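Long-range contacts in exosome complex component Rrp41 (Archaeoglobus fulgidus, PDB 3M7N), which probably serves as the catalytic exosome subunit, degrading RNA from its 3' end and also able to synthesise heteromeric RNA tails: residues E[136-141]-E[159-164]; E[196-201]-E[225-230]; E[187-192]-E[217-222]; E[50-55]-E[127-132]. The protein carries 1 engineered substitution. One frame throughout, in Å; residues are numbered along the deposited sequence.

Interaction 1. Residues E[136-141]-E[159-164]; sequences SRTACL and ITSVAV. With nucleotides of chain L.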
loop_
_atom_site.group_PDB
_atom_site.type_symbol
_atom_site.label_atom_id
_atom_site.label_comp_id
_atom_site.label_asym_id
_atom_site.label_seq_id
_atom_site.Cartn_x
_atom_site.Cartn_y
_atom_site.Cartn_z
ATOM N N SER E 136 26.524 -11.084 -11.533
ATOM C CA SER E 136 26.039 -11.032 -10.141
ATOM C C SER E 136 24.774 -11.857 -9.905
ATOM O O SER E 136 24.591 -12.426 -8.827
ATOM C CB SER E 136 25.831 -9.596 -9.635
ATOM O OG SER E 136 24.819 -8.908 -10.344
ATOM N N ARG E 137 23.918 -11.963 -10.911
ATOM C CA ARG E 137 22.727 -12.794 -10.741
ATOM C C ARG E 137 23.083 -14.285 -10.602
ATOM O O ARG E 137 22.432 -15.018 -9.859
ATOM C CB ARG E 137 21.693 -12.545 -11.844
ATOM C CG ARG E 137 21.735 -13.522 -12.997
ATOM C CD ARG E 137 20.824 -13.053 -14.117
ATOM N NE ARG E 137 21.106 -11.660 -14.458
ATOM C CZ ARG E 137 20.363 -10.931 -15.285
ATOM N NH1 ARG E 137 19.299 -11.468 -15.868
ATOM N NH2 ARG E 137 20.685 -9.675 -15.538
ATOM N N THR E 138 24.133 -14.726 -11.299
ATOM C CA THR E 138 24.586 -16.121 -11.193
ATOM C C THR E 138 25.252 -16.359 -9.825
ATOM O O THR E 138 24.961 -17.344 -9.147
ATOM C CB THR E 138 25.508 -16.549 -12.383
ATOM O OG1 THR E 138 26.795 -15.919 -12.286
ATOM C CG2 THR E 138 24.878 -16.181 -13.716
ATOM N N ALA E 139 26.104 -15.426 -9.412
ATOM C CA ALA E 139 26.646 -15.433 -8.058
ATOM C C ALA E 139 25.556 -15.580 -6.987
ATOM O O ALA E 139 25.643 -16.464 -6.111
ATOM C CB ALA E 139 27.476 -14.207 -7.813
ATOM N N CYS E 140 24.508 -14.757 -7.067
ATOM C CA CYS E 140 23.424 -14.838 -6.069
ATOM C C CYS E 140 22.725 -16.174 -6.104
ATOM O O CYS E 140 22.419 -16.755 -5.063
ATOM C CB CYS E 140 22.412 -13.692 -6.235
ATOM S SG CYS E 140 23.200 -12.080 -5.981
ATOM N N LEU E 141 22.457 -16.677 -7.298
ATOM C CA LEU E 141 21.803 -17.971 -7.385
ATOM C C LEU E 141 22.662 -19.062 -6.730
ATOM O O LEU E 141 22.134 -19.937 -6.029
ATOM C CB LEU E 141 21.471 -18.327 -8.832
ATOM C CG LEU E 141 20.220 -17.726 -9.472
ATOM C CD1 LEU E 141 20.195 -18.013 -10.989
ATOM C CD2 LEU E 141 18.957 -18.242 -8.775
ATOM N N ILE E 159 21.101 -26.034 -7.136
ATOM C CA ILE E 159 20.974 -25.107 -8.220
ATOM C C ILE E 159 22.356 -24.529 -8.446
ATOM O O ILE E 159 22.997 -24.053 -7.514
ATOM C CB ILE E 159 19.958 -23.989 -7.864
ATOM C CG1 ILE E 159 18.524 -24.519 -7.952
ATOM C CG2 ILE E 159 20.123 -22.808 -8.774
ATOM C CD1 ILE E 159 18.101 -24.948 -9.359
ATOM N N THR E 160 22.827 -24.578 -9.681
ATOM C CA THR E 160 24.162 -24.102 -9.961
ATOM C C THR E 160 24.113 -23.235 -11.208
ATOM O O THR E 160 23.402 -23.534 -12.172
ATOM C CB THR E 160 25.168 -25.294 -10.128
ATOM O OG1 THR E 160 25.057 -26.186 -9.006
ATOM C CG2 THR E 160 26.607 -24.783 -10.251
ATOM N N SER E 161 24.879 -22.167 -11.212
ATOM C CA SER E 161 24.636 -21.146 -12.198
ATOM C C SER E 161 25.923 -20.512 -12.713
ATOM O O SER E 161 26.828 -20.218 -11.931
ATOM C CB SER E 161 23.695 -20.090 -11.576
ATOM O OG SER E 161 23.538 -18.966 -12.416
ATOM N N VAL E 162 25.994 -20.316 -14.028
ATOM C CA VAL E 162 27.033 -19.511 -14.658
ATOM C C VAL E 162 26.499 -18.912 -15.950
ATOM O O VAL E 162 25.579 -19.453 -16.555
ATOM C CB VAL E 162 28.242 -20.361 -15.155
ATOM C CG1 VAL E 162 29.563 -19.698 -14.786
ATOM C CG2 VAL E 162 28.156 -21.777 -14.683
ATOM N N ALA E 163 27.135 -17.846 -16.409
ATOM C CA ALA E 163 26.838 -17.283 -17.713
ATOM C C ALA E 163 27.950 -17.633 -18.707
ATOM O O ALA E 163 29.097 -17.834 -18.330
ATOM C CB ALA E 163 26.687 -15.759 -17.626
ATOM N N VAL E 164 27.593 -17.717 -19.981
ATOM C CA VAL E 164 28.587 -17.796 -21.025
ATOM C C VAL E 164 28.470 -16.497 -21.780
ATOM O O VAL E 164 27.355 -16.049 -22.070
ATOM C CB VAL E 164 28.328 -18.976 -21.983
ATOM C CG1 VAL E 164 29.090 -18.777 -23.291
ATOM C CG2 VAL E 164 28.706 -20.298 -21.318
ATOM P P C L 6 23.506 -7.417 -16.467
ATOM O OP1 C L 6 23.873 -8.843 -16.647
ATOM O OP2 C L 6 22.072 -7.042 -16.431
ATOM O "O5'" C L 6 24.249 -6.845 -15.159
ATOM C "C5'" C L 6 25.648 -7.103 -15.017
ATOM C "C4'" C L 6 26.391 -5.998 -14.288
ATOM O "O4'" C L 6 26.049 -4.686 -14.803
ATOM C "C3'" C L 6 26.088 -5.837 -12.808
ATOM O "O3'" C L 6 26.609 -6.936 -12.064
ATOM C "C2'" C L 6 26.839 -4.533 -12.568
ATOM O "O2'" C L 6 28.251 -4.691 -12.532
ATOM C "C1'" C L 6 26.422 -3.741 -13.810
ATOM N N1 C L 6 25.293 -2.820 -13.509
ATOM C C2 C L 6 25.587 -1.593 -12.912
ATOM O O2 C L 6 26.767 -1.312 -12.670
ATOM N N3 C L 6 24.571 -0.745 -12.620
ATOM C C4 C L 6 23.311 -1.088 -12.903
ATOM N N4 C L 6 22.343 -0.210 -12.594
ATOM C C5 C L 6 22.997 -2.343 -13.514
ATOM C C6 C L 6 24.007 -3.173 -13.794
HETATM O O HOH W 1 28.766 -16.238 -14.435
#
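T138 has a chi1 of 71°, which wedges OG1 between its backbone N and carbonyl carbon and turns CG2 anti to that carbonyl carbon. S161 has OG anti to its own N (chi1 173°). The two residues meet where helix 136-150 runs alongside strand 158-167, nearly antiparallel. S161 OG lies against T138 CB at 3.1 Å, a tight approach. The hydroxyl is satisfied by a hydrogen bond to F189 O on the next strand. L141 comes down one helical turn later, and L141 CD1 sits 3.8 Å from S161 OG. T138 CG2 reaches past the serine to the backbone of V162 and A163. T138 OG1 bonds back to G135 O. A water donates to T138 OG1 at 2.9 Å and accepts from A163 N at 3.0 Å, so it ties the helix to the strand backbone. S136 OG lies 3.2 Å from O3' of nucleotide C6 of chain L. R137 NH2 lies 3.1 Å from OP2 of C6 of chain L, which comes in at the guanidinium edge, in its plane. This placement of S136 and R137 beside O3' and the phosphate of C6 is consistent with the active site of the RNase PH family.

Interaction 2. Residues E[196-201]-E[225-230]; sequences GKIESI and GALQIY
I198 branches at CB, with CG2 anti to its backbone N and CG1 anti to its carbonyl carbon (chi1 -51°). CG1 is the branch that heads for helix 212-248. I198 CG1 meets L227 CG at 4.1 Å, and the two side chains cross obliquely. The chain bends again at chi2 (-74°). This brings the tip, I198 CD1, to A226 CB at 3.9 Å. I198 touches two successive helix residues with two successive carbons. The same side chain packs on F191 and I193 of strand 185-194. L227 answers from the helix side. Its CG stands anti to the carbonyl carbon, and CD2 reaches over the start of the strand. There L227 CD2 lies 3.7 Å from G196 O and 4.1 Å from K197 CA. The contact is aliphatic packing at the surface, with one L227 methyl also resting on the G196-K197 backbone. The CB of K197 is directed away from the helix. G196 sits in the short turn between strands 185-194 and 197-207. Just beyond I198, both E199 and S200 pair by backbone with L192, and E199 OE2 forms a salt bridge with R194. The axes of the two short segments pass 8.8 Å apart at 117°. The arrangement is that of a long C-terminal helix laid across one face of an antiparallel sheet, here at a hairpin of the second RNase PH domain.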
loop_
_atom_site.group_PDB
_atom_site.type_symbol
_atom_site.label_atom_id
_atom_site.label_comp_id
_atom_site.label_asym_id
_atom_site.label_seq_id
_atom_site.Cartn_x
_atom_site.Cartn_y
_atom_site.Cartn_z
ATOM N N GLY E 196 24.893 -36.033 -8.905
ATOM C CA GLY E 196 26.193 -35.503 -9.290
ATOM C C GLY E 196 26.308 -34.885 -10.672
ATOM O O GLY E 196 27.415 -34.576 -11.116
ATOM N N LYS E 197 25.188 -34.689 -11.366
ATOM C CA LYS E 197 25.262 -34.167 -12.734
ATOM C C LYS E 197 24.120 -33.227 -13.180
ATOM O O LYS E 197 23.065 -33.118 -12.536
ATOM C CB LYS E 197 25.397 -35.328 -13.712
ATOM C CG LYS E 197 24.169 -36.215 -13.763
ATOM C CD LYS E 197 24.516 -37.568 -14.380
ATOM C CE LYS E 197 23.291 -38.475 -14.459
ATOM N NZ LYS E 197 23.643 -39.861 -14.900
ATOM N N ILE E 198 24.349 -32.549 -14.301
ATOM C CA ILE E 198 23.376 -31.620 -14.856
ATOM C C ILE E 198 22.128 -32.376 -15.268
ATOM O O ILE E 198 22.185 -33.225 -16.134
ATOM C CB ILE E 198 23.942 -30.925 -16.083
ATOM C CG1 ILE E 198 25.312 -30.327 -15.771
ATOM C CG2 ILE E 198 22.993 -29.858 -16.576
ATOM C CD1 ILE E 198 25.259 -29.093 -14.911
ATOM N N GLU E 199 20.999 -32.066 -14.647
ATOM C CA GLU E 199 19.761 -32.803 -14.897
ATOM C C GLU E 199 18.763 -32.022 -15.758
ATOM O O GLU E 199 17.960 -32.620 -16.490
ATOM C CB GLU E 199 19.102 -33.171 -13.570
ATOM C CG GLU E 199 18.479 -34.568 -13.535
ATOM C CD GLU E 199 16.985 -34.551 -13.781
ATOM O OE1 GLU E 199 16.541 -34.006 -14.819
ATOM O OE2 GLU E 199 16.253 -35.090 -12.928
ATOM N N SER E 200 18.791 -30.696 -15.631
ATOM C CA SER E 200 17.968 -29.814 -16.450
ATOM C C SER E 200 18.257 -28.338 -16.203
ATOM O O SER E 200 19.124 -27.986 -15.408
ATOM C CB SER E 200 16.472 -30.122 -16.326
ATOM O OG SER E 200 16.088 -30.323 -14.982
ATOM N N ILE E 201 17.537 -27.492 -16.926
ATOM C CA ILE E 201 17.752 -26.057 -16.929
ATOM C C ILE E 201 16.719 -25.394 -16.032
ATOM O O ILE E 201 15.511 -25.534 -16.254
ATOM C CB ILE E 201 17.593 -25.499 -18.365
ATOM C CG1 ILE E 201 18.695 -26.058 -19.287
ATOM C CG2 ILE E 201 17.587 -23.974 -18.357
ATOM C CD1 ILE E 201 18.453 -25.836 -20.787
ATOM N N GLY E 225 31.403 -25.559 -16.751
ATOM C CA GLY E 225 31.629 -24.639 -15.656
ATOM C C GLY E 225 30.698 -24.921 -14.480
ATOM O O GLY E 225 31.119 -24.892 -13.325
ATOM N N ALA E 226 29.431 -25.208 -14.773
ATOM C CA ALA E 226 28.456 -25.489 -13.717
ATOM C C ALA E 226 28.902 -26.655 -12.839
ATOM O O ALA E 226 28.778 -26.597 -11.613
ATOM C CB ALA E 226 27.054 -25.737 -14.294
ATOM N N LEU E 227 29.425 -27.710 -13.458
ATOM C CA LEU E 227 29.930 -28.845 -12.686
ATOM C C LEU E 227 31.114 -28.464 -11.806
ATOM O O LEU E 227 31.259 -28.990 -10.712
ATOM C CB LEU E 227 30.283 -30.030 -13.580
ATOM C CG LEU E 227 29.025 -30.794 -13.985
ATOM C CD1 LEU E 227 29.314 -31.791 -15.103
ATOM C CD2 LEU E 227 28.372 -31.468 -12.774
ATOM N N GLN E 228 31.954 -27.554 -12.282
ATOM C CA GLN E 228 33.077 -27.087 -11.471
ATOM C C GLN E 228 32.579 -26.335 -10.232
ATOM O O GLN E 228 32.925 -26.686 -9.107
ATOM C CB GLN E 228 34.047 -26.219 -12.300
ATOM C CG GLN E 228 34.791 -27.004 -13.391
ATOM C CD GLN E 228 35.834 -26.191 -14.166
ATOM O OE1 GLN E 228 36.762 -26.764 -14.745
ATOM N NE2 GLN E 228 35.686 -24.876 -14.191
ATOM N N ILE E 229 31.745 -25.317 -10.443
ATOM C CA ILE E 229 31.162 -24.543 -9.343
ATOM C C ILE E 229 30.425 -25.453 -8.371
ATOM O O ILE E 229 30.543 -25.311 -7.151
ATOM C CB ILE E 229 30.182 -23.488 -9.869
ATOM C CG1 ILE E 229 30.900 -22.494 -10.770
ATOM C CG2 ILE E 229 29.471 -22.748 -8.720
ATOM C CD1 ILE E 229 29.956 -21.539 -11.429
ATOM N N TYR E 230 29.661 -26.393 -8.912
ATOM C CA TYR E 230 28.880 -27.258 -8.048
ATOM C C TYR E 230 29.731 -27.979 -6.998
ATOM O O TYR E 230 29.343 -28.062 -5.826
ATOM C CB TYR E 230 28.113 -28.271 -8.861
ATOM C CG TYR E 230 27.588 -29.369 -7.998
ATOM C CD1 TYR E 230 26.460 -29.172 -7.208
ATOM C CD2 TYR E 230 28.233 -30.595 -7.940
ATOM C CE1 TYR E 230 25.978 -30.169 -6.398
ATOM C CE2 TYR E 230 27.765 -31.600 -7.137
ATOM C CZ TYR E 230 26.631 -31.385 -6.367
ATOM O OH TYR E 230 26.154 -32.389 -5.557
#

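Interaction 3. Residues E[187-192]-E[217-222]; sequences MPFAFL and QAIELA
This is a buried, apolar helix-on-sheet contact, with two phenylalanines of strand 185-194 packed under helix 212-248. F189 has the largest share. Its CG is anti to the carbonyl carbon (chi1 -59°), and the ring stands up toward the helix. A222 CB sits over one face of the F189 ring in a CH-pi contact, 3.9 Å from the centroid and 29° off the normal. The closest ring atom is F189 CD1, 3.4 Å from A222 CB, so the methyl lies off-centre. F189 CE2 meets I219 CG1 at 3.9 Å, and the two side chains cross at about a right angle. F191 follows two residues later with a similar first torsion. F191 CZ reaches A222 CB at 4.0 Å, so this one methyl serves both rings. M187 is extended, and M187 SD comes within 4.4 Å of A218 CB. A218 and A222 turn their CB atoms toward the strand, one helical turn apart. V164 of strand 158-167 packs against both alanines. Small residues let the helix settle on the aromatic surface, with the axes of the two short segments 9.7 Å apart. The contact forms part of the hydrophobic core between helix and sheet in the second RNase PH domain.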
loop_
_atom_site.group_PDB
_atom_site.type_symbol
_atom_site.label_atom_id
_atom_site.label_comp_id
_atom_site.label_asym_id
_atom_site.label_seq_id
_atom_site.Cartn_x
_atom_site.Cartn_y
_atom_site.Cartn_z
ATOM N N MET E 187 24.779 -14.743 -21.571
ATOM C CA MET E 187 23.774 -15.780 -21.428
ATOM C C MET E 187 23.887 -16.570 -20.120
ATOM O O MET E 187 24.520 -17.628 -20.061
ATOM C CB MET E 187 23.833 -16.702 -22.636
ATOM C CG MET E 187 22.743 -17.755 -22.677
ATOM S SD MET E 187 22.845 -18.714 -24.201
ATOM C CE MET E 187 21.546 -19.912 -23.904
ATOM N N PRO E 188 23.256 -16.046 -19.058
ATOM C CA PRO E 188 23.222 -16.727 -17.760
ATOM C C PRO E 188 22.413 -18.017 -17.814
ATOM O O PRO E 188 21.373 -18.043 -18.458
ATOM C CB PRO E 188 22.535 -15.702 -16.838
ATOM C CG PRO E 188 21.869 -14.717 -17.751
ATOM C CD PRO E 188 22.730 -14.674 -18.977
ATOM N N PHE E 189 22.902 -19.068 -17.155
ATOM C CA PHE E 189 22.162 -20.324 -16.982
ATOM C C PHE E 189 22.117 -20.659 -15.505
ATOM O O PHE E 189 22.931 -20.171 -14.723
ATOM C CB PHE E 189 22.885 -21.523 -17.634
ATOM C CG PHE E 189 23.122 -21.390 -19.099
ATOM C CD1 PHE E 189 24.170 -20.616 -19.582
ATOM C CD2 PHE E 189 22.327 -22.079 -20.005
ATOM C CE1 PHE E 189 24.398 -20.520 -20.936
ATOM C CE2 PHE E 189 22.556 -21.981 -21.367
ATOM C CZ PHE E 189 23.595 -21.204 -21.828
ATOM N N ALA E 190 21.196 -21.539 -15.134
ATOM C CA ALA E 190 21.316 -22.259 -13.877
ATOM C C ALA E 190 20.723 -23.625 -14.125
ATOM O O ALA E 190 19.760 -23.756 -14.883
ATOM C CB ALA E 190 20.591 -21.556 -12.761
ATOM N N PHE E 191 21.301 -24.639 -13.490
ATOM C CA PHE E 191 20.879 -26.008 -13.717
ATOM C C PHE E 191 20.510 -26.659 -12.400
ATOM O O PHE E 191 21.009 -26.275 -11.342
ATOM C CB PHE E 191 22.014 -26.839 -14.355
ATOM C CG PHE E 191 22.617 -26.227 -15.591
ATOM C CD1 PHE E 191 23.759 -25.448 -15.503
ATOM C CD2 PHE E 191 22.058 -26.449 -16.843
ATOM C CE1 PHE E 191 24.324 -24.881 -16.639
ATOM C CE2 PHE E 191 22.621 -25.894 -17.980
ATOM C CZ PHE E 191 23.758 -25.117 -17.885
ATOM N N LEU E 192 19.641 -27.654 -12.482
ATOM C CA LEU E 192 19.474 -28.611 -11.410
ATOM C C LEU E 192 20.568 -29.690 -11.532
ATOM O O LEU E 192 20.679 -30.338 -12.578
ATOM C CB LEU E 192 18.099 -29.269 -11.518
ATOM C CG LEU E 192 17.898 -30.409 -10.527
ATOM C CD1 LEU E 192 17.796 -29.859 -9.094
ATOM C CD2 LEU E 192 16.675 -31.240 -10.898
ATOM N N GLN E 217 26.684 -24.607 -28.427
ATOM C CA GLN E 217 28.003 -24.700 -27.818
ATOM C C GLN E 217 28.057 -24.004 -26.447
ATOM O O GLN E 217 28.734 -24.473 -25.522
ATOM C CB GLN E 217 29.058 -24.117 -28.764
ATOM C CG GLN E 217 29.214 -24.937 -30.032
ATOM C CD GLN E 217 29.634 -24.121 -31.247
ATOM O OE1 GLN E 217 30.406 -23.172 -31.141
ATOM N NE2 GLN E 217 29.128 -24.504 -32.415
ATOM N N ALA E 218 27.346 -22.886 -26.319
ATOM C CA ALA E 218 27.309 -22.149 -25.052
ATOM C C ALA E 218 26.736 -23.026 -23.942
ATOM O O ALA E 218 27.263 -23.048 -22.824
ATOM C CB ALA E 218 26.505 -20.863 -25.193
ATOM N N ILE E 219 25.679 -23.767 -24.260
ATOM C CA ILE E 219 25.109 -24.705 -23.302
ATOM C C ILE E 219 26.147 -25.726 -22.844
ATOM O O ILE E 219 26.222 -26.048 -21.657
ATOM C CB ILE E 219 23.899 -25.470 -23.863
ATOM C CG1 ILE E 219 22.795 -24.514 -24.282
ATOM C CG2 ILE E 219 23.327 -26.411 -22.807
ATOM C CD1 ILE E 219 21.523 -25.242 -24.674
ATOM N N GLU E 220 26.945 -26.243 -23.777
ATOM C CA GLU E 220 27.973 -27.213 -23.391
ATOM C C GLU E 220 28.993 -26.578 -22.457
ATOM O O GLU E 220 29.344 -27.161 -21.436
ATOM C CB GLU E 220 28.671 -27.847 -24.612
ATOM C CG GLU E 220 27.746 -28.722 -25.448
ATOM C CD GLU E 220 27.043 -29.769 -24.614
ATOM O OE1 GLU E 220 25.779 -29.792 -24.599
ATOM O OE2 GLU E 220 27.763 -30.568 -23.966
ATOM N N LEU E 221 29.455 -25.382 -22.809
ATOM C CA LEU E 221 30.432 -24.665 -22.004
ATOM C C LEU E 221 29.899 -24.433 -20.597
ATOM O O LEU E 221 30.575 -24.715 -19.605
ATOM C CB LEU E 221 30.722 -23.320 -22.633
ATOM C CG LEU E 221 32.167 -22.910 -22.851
ATOM C CD1 LEU E 221 32.231 -21.400 -22.857
ATOM C CD2 LEU E 221 33.086 -23.497 -21.788
ATOM N N ALA E 222 28.671 -23.931 -20.512
ATOM C CA ALA E 222 28.087 -23.608 -19.216
ATOM C C ALA E 222 27.944 -24.843 -18.328
ATOM O O ALA E 222 28.248 -24.784 -17.137
ATOM C CB ALA E 222 26.741 -22.899 -19.384
#

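Interaction 4. Residues E[50-55]-E[127-132]; sequences NKVIAA and VEVLQA. With nucleotides of chain L.
A classic beta bulge interrupts the antiparallel pairing of strands 50-60 and 122-129 in the mixed sheet of the first RNase PH domain. L130 and Q131 both face K51, and K51 O accepts from both. L130 N approaches K51 O nearly along the C=O axis at 2.8 Å, with a bent N-H angle of 135°. Q131 N sits on a lone pair of K51 O at 3.0 Å. K51 N returns a straighter bond to Q131 O at 2.7 Å. Past the bulge, I53 and E128 form a regular hydrogen-bonded pair. V52 with V129 and A54 with V127 are the non-hydrogen-bonded pairs. Their side chains share one face, where V52 and V127 pack on C140 of helix 136-150. On the opposite face K51 and Q131 run side by side, both extended, with CB of K51 3.8 Å from CB of Q131. Their tips, K51 NZ and Q131 NE2, both reach E43 of the neighbouring exonuclease 2 subunit, so this face of the sheet takes part in the subunit interface. N50 bonds through OD1 to D133 N and through ND2 to A134 O. At the end of the segment, A132 CB lies 3.9 Å from O2' of nucleotide C6 of chain L.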
loop_
_atom_site.group_PDB
_atom_site.type_symbol
_atom_site.label_atom_id
_atom_site.label_comp_id
_atom_site.label_asym_id
_atom_site.label_seq_id
_atom_site.Cartn_x
_atom_site.Cartn_y
_atom_site.Cartn_z
ATOM N N ASN E 50 32.540 -10.109 -7.913
ATOM C CA ASN E 50 31.233 -10.124 -7.266
ATOM C C ASN E 50 31.407 -10.499 -5.825
ATOM O O ASN E 50 32.151 -11.426 -5.516
ATOM C CB ASN E 50 30.284 -11.141 -7.908
ATOM C CG ASN E 50 29.776 -10.692 -9.263
ATOM O OD1 ASN E 50 29.041 -9.703 -9.364
ATOM N ND2 ASN E 50 30.172 -11.414 -10.320
ATOM N N LYS E 51 30.728 -9.784 -4.936
ATOM C CA LYS E 51 30.672 -10.208 -3.536
ATOM C C LYS E 51 29.240 -10.159 -3.074
ATOM O O LYS E 51 28.651 -9.090 -2.993
ATOM C CB LYS E 51 31.530 -9.316 -2.647
ATOM C CG LYS E 51 32.979 -9.271 -3.048
ATOM C CD LYS E 51 33.842 -8.740 -1.910
ATOM C CE LYS E 51 35.263 -8.495 -2.395
ATOM N NZ LYS E 51 36.071 -7.957 -1.287
ATOM N N VAL E 52 28.680 -11.318 -2.766
ATOM C CA VAL E 52 27.268 -11.387 -2.461
ATOM C C VAL E 52 27.048 -12.142 -1.180
ATOM O O VAL E 52 27.889 -12.938 -0.759
ATOM C CB VAL E 52 26.483 -12.108 -3.583
ATOM C CG1 VAL E 52 26.839 -11.526 -4.934
ATOM C CG2 VAL E 52 26.760 -13.593 -3.561
ATOM N N ILE E 53 25.905 -11.883 -0.558
ATOM C CA ILE E 53 25.502 -12.628 0.623
ATOM C C ILE E 53 24.024 -13.059 0.549
ATOM O O ILE E 53 23.165 -12.318 0.078
ATOM C CB ILE E 53 25.864 -11.857 1.933
ATOM C CG1 ILE E 53 25.553 -12.726 3.152
ATOM C CG2 ILE E 53 25.172 -10.500 1.994
ATOM C CD1 ILE E 53 26.392 -12.361 4.365
ATOM N N ALA E 54 23.735 -14.272 0.984
ATOM C CA ALA E 54 22.393 -14.813 0.852
ATOM C C ALA E 54 21.908 -15.257 2.202
ATOM O O ALA E 54 22.695 -15.702 3.037
ATOM C CB ALA E 54 22.369 -16.009 -0.118
ATOM N N ALA E 55 20.595 -15.179 2.390
ATOM C CA ALA E 55 19.985 -15.502 3.664
ATOM C C ALA E 55 18.620 -16.120 3.431
ATOM O O ALA E 55 17.853 -15.681 2.564
ATOM C CB ALA E 55 19.866 -14.236 4.530
ATOM N N VAL E 127 19.047 -12.005 -1.238
ATOM C CA VAL E 127 20.426 -11.994 -1.637
ATOM C C VAL E 127 20.845 -10.563 -1.866
ATOM O O VAL E 127 20.128 -9.786 -2.510
ATOM C CB VAL E 127 20.709 -12.849 -2.911
ATOM C CG1 VAL E 127 22.201 -13.044 -3.028
ATOM C CG2 VAL E 127 20.052 -14.208 -2.831
ATOM N N GLU E 128 22.017 -10.221 -1.347
ATOM C CA GLU E 128 22.503 -8.858 -1.400
ATOM C C GLU E 128 23.819 -8.776 -2.140
ATOM O O GLU E 128 24.792 -9.438 -1.775
ATOM C CB GLU E 128 22.691 -8.332 0.018
ATOM C CG GLU E 128 22.338 -6.874 0.175
ATOM C CD GLU E 128 20.839 -6.628 0.100
ATOM O OE1 GLU E 128 20.047 -7.288 0.814
ATOM O OE2 GLU E 128 20.457 -5.769 -0.704
ATOM N N VAL E 129 23.853 -7.960 -3.182
ATOM C CA VAL E 129 25.095 -7.710 -3.878
ATOM C C VAL E 129 25.863 -6.600 -3.164
ATOM O O VAL E 129 25.515 -5.432 -3.266
ATOM C CB VAL E 129 24.866 -7.328 -5.358
ATOM C CG1 VAL E 129 26.189 -7.163 -6.062
ATOM C CG2 VAL E 129 24.025 -8.377 -6.060
ATOM N N LEU E 130 26.914 -6.988 -2.453
ATOM C CA LEU E 130 27.772 -6.056 -1.737
ATOM C C LEU E 130 28.780 -5.449 -2.689
ATOM O O LEU E 130 29.213 -4.311 -2.519
ATOM C CB LEU E 130 28.493 -6.786 -0.605
ATOM C CG LEU E 130 27.529 -7.314 0.465
ATOM C CD1 LEU E 130 28.273 -8.090 1.544
ATOM C CD2 LEU E 130 26.713 -6.148 1.075
ATOM N N GLN E 131 29.175 -6.225 -3.692
ATOM C CA GLN E 131 30.063 -5.719 -4.711
ATOM C C GLN E 131 29.713 -6.406 -6.012
ATOM O O GLN E 131 29.613 -7.644 -6.068
ATOM C CB GLN E 131 31.540 -5.932 -4.353
ATOM C CG GLN E 131 32.500 -5.258 -5.348
ATOM C CD GLN E 131 33.969 -5.438 -4.985
ATOM O OE1 GLN E 131 34.705 -6.154 -5.668
ATOM N NE2 GLN E 131 34.400 -4.794 -3.905
ATOM N N ALA E 132 29.529 -5.592 -7.050
ATOM C CA ALA E 132 28.953 -6.067 -8.290
ATOM C C ALA E 132 29.966 -6.163 -9.402
ATOM O O ALA E 132 30.787 -5.272 -9.611
ATOM C CB ALA E 132 27.811 -5.171 -8.714
ATOM P P C L 6 23.506 -7.417 -16.467
ATOM O OP1 C L 6 23.873 -8.843 -16.647
ATOM O OP2 C L 6 22.072 -7.042 -16.431
ATOM O "O5'" C L 6 24.249 -6.845 -15.159
ATOM C "C5'" C L 6 25.648 -7.103 -15.017
ATOM C "C4'" C L 6 26.391 -5.998 -14.288
ATOM O "O4'" C L 6 26.049 -4.686 -14.803
ATOM C "C3'" C L 6 26.088 -5.837 -12.808
ATOM O "O3'" C L 6 26.609 -6.936 -12.064
ATOM C "C2'" C L 6 26.839 -4.533 -12.568
ATOM O "O2'" C L 6 28.251 -4.691 -12.532
ATOM C "C1'" C L 6 26.422 -3.741 -13.810
ATOM N N1 C L 6 25.293 -2.820 -13.509
ATOM C C2 C L 6 25.587 -1.593 -12.912
ATOM O O2 C L 6 26.767 -1.312 -12.670
ATOM N N3 C L 6 24.571 -0.745 -12.620
ATOM C C4 C L 6 23.311 -1.088 -12.903
ATOM N N4 C L 6 22.343 -0.210 -12.594
ATOM C C5 C L 6 22.997 -2.343 -13.514
ATOM C C6 C L 6 24.007 -3.173 -13.794
#

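How the interactions relate
Interaction 4 comes first along the chain, in the sheet of the first domain, and closes before interaction 1 opens. Helix 136-150 lies between the two sheets. C140 SG packs on V127 and V129 of interaction 4, while the helix side of interaction 1 meets strand 158-167. Interactions 2 and 3 alternate along the chain, have centres about 9 Å apart and share helix 212-248. Strands 158-167, 185-194 and 197-207 are consecutive in one antiparallel sheet. Interactions 1 and 3 are buried on its two sides, and interaction 2 continues the helix packing out to the surface. The centres of interactions 2 and 4 lie about 22 Å apart, across the chain's centre. Interactions 1 and 4 border the bound nucleotide.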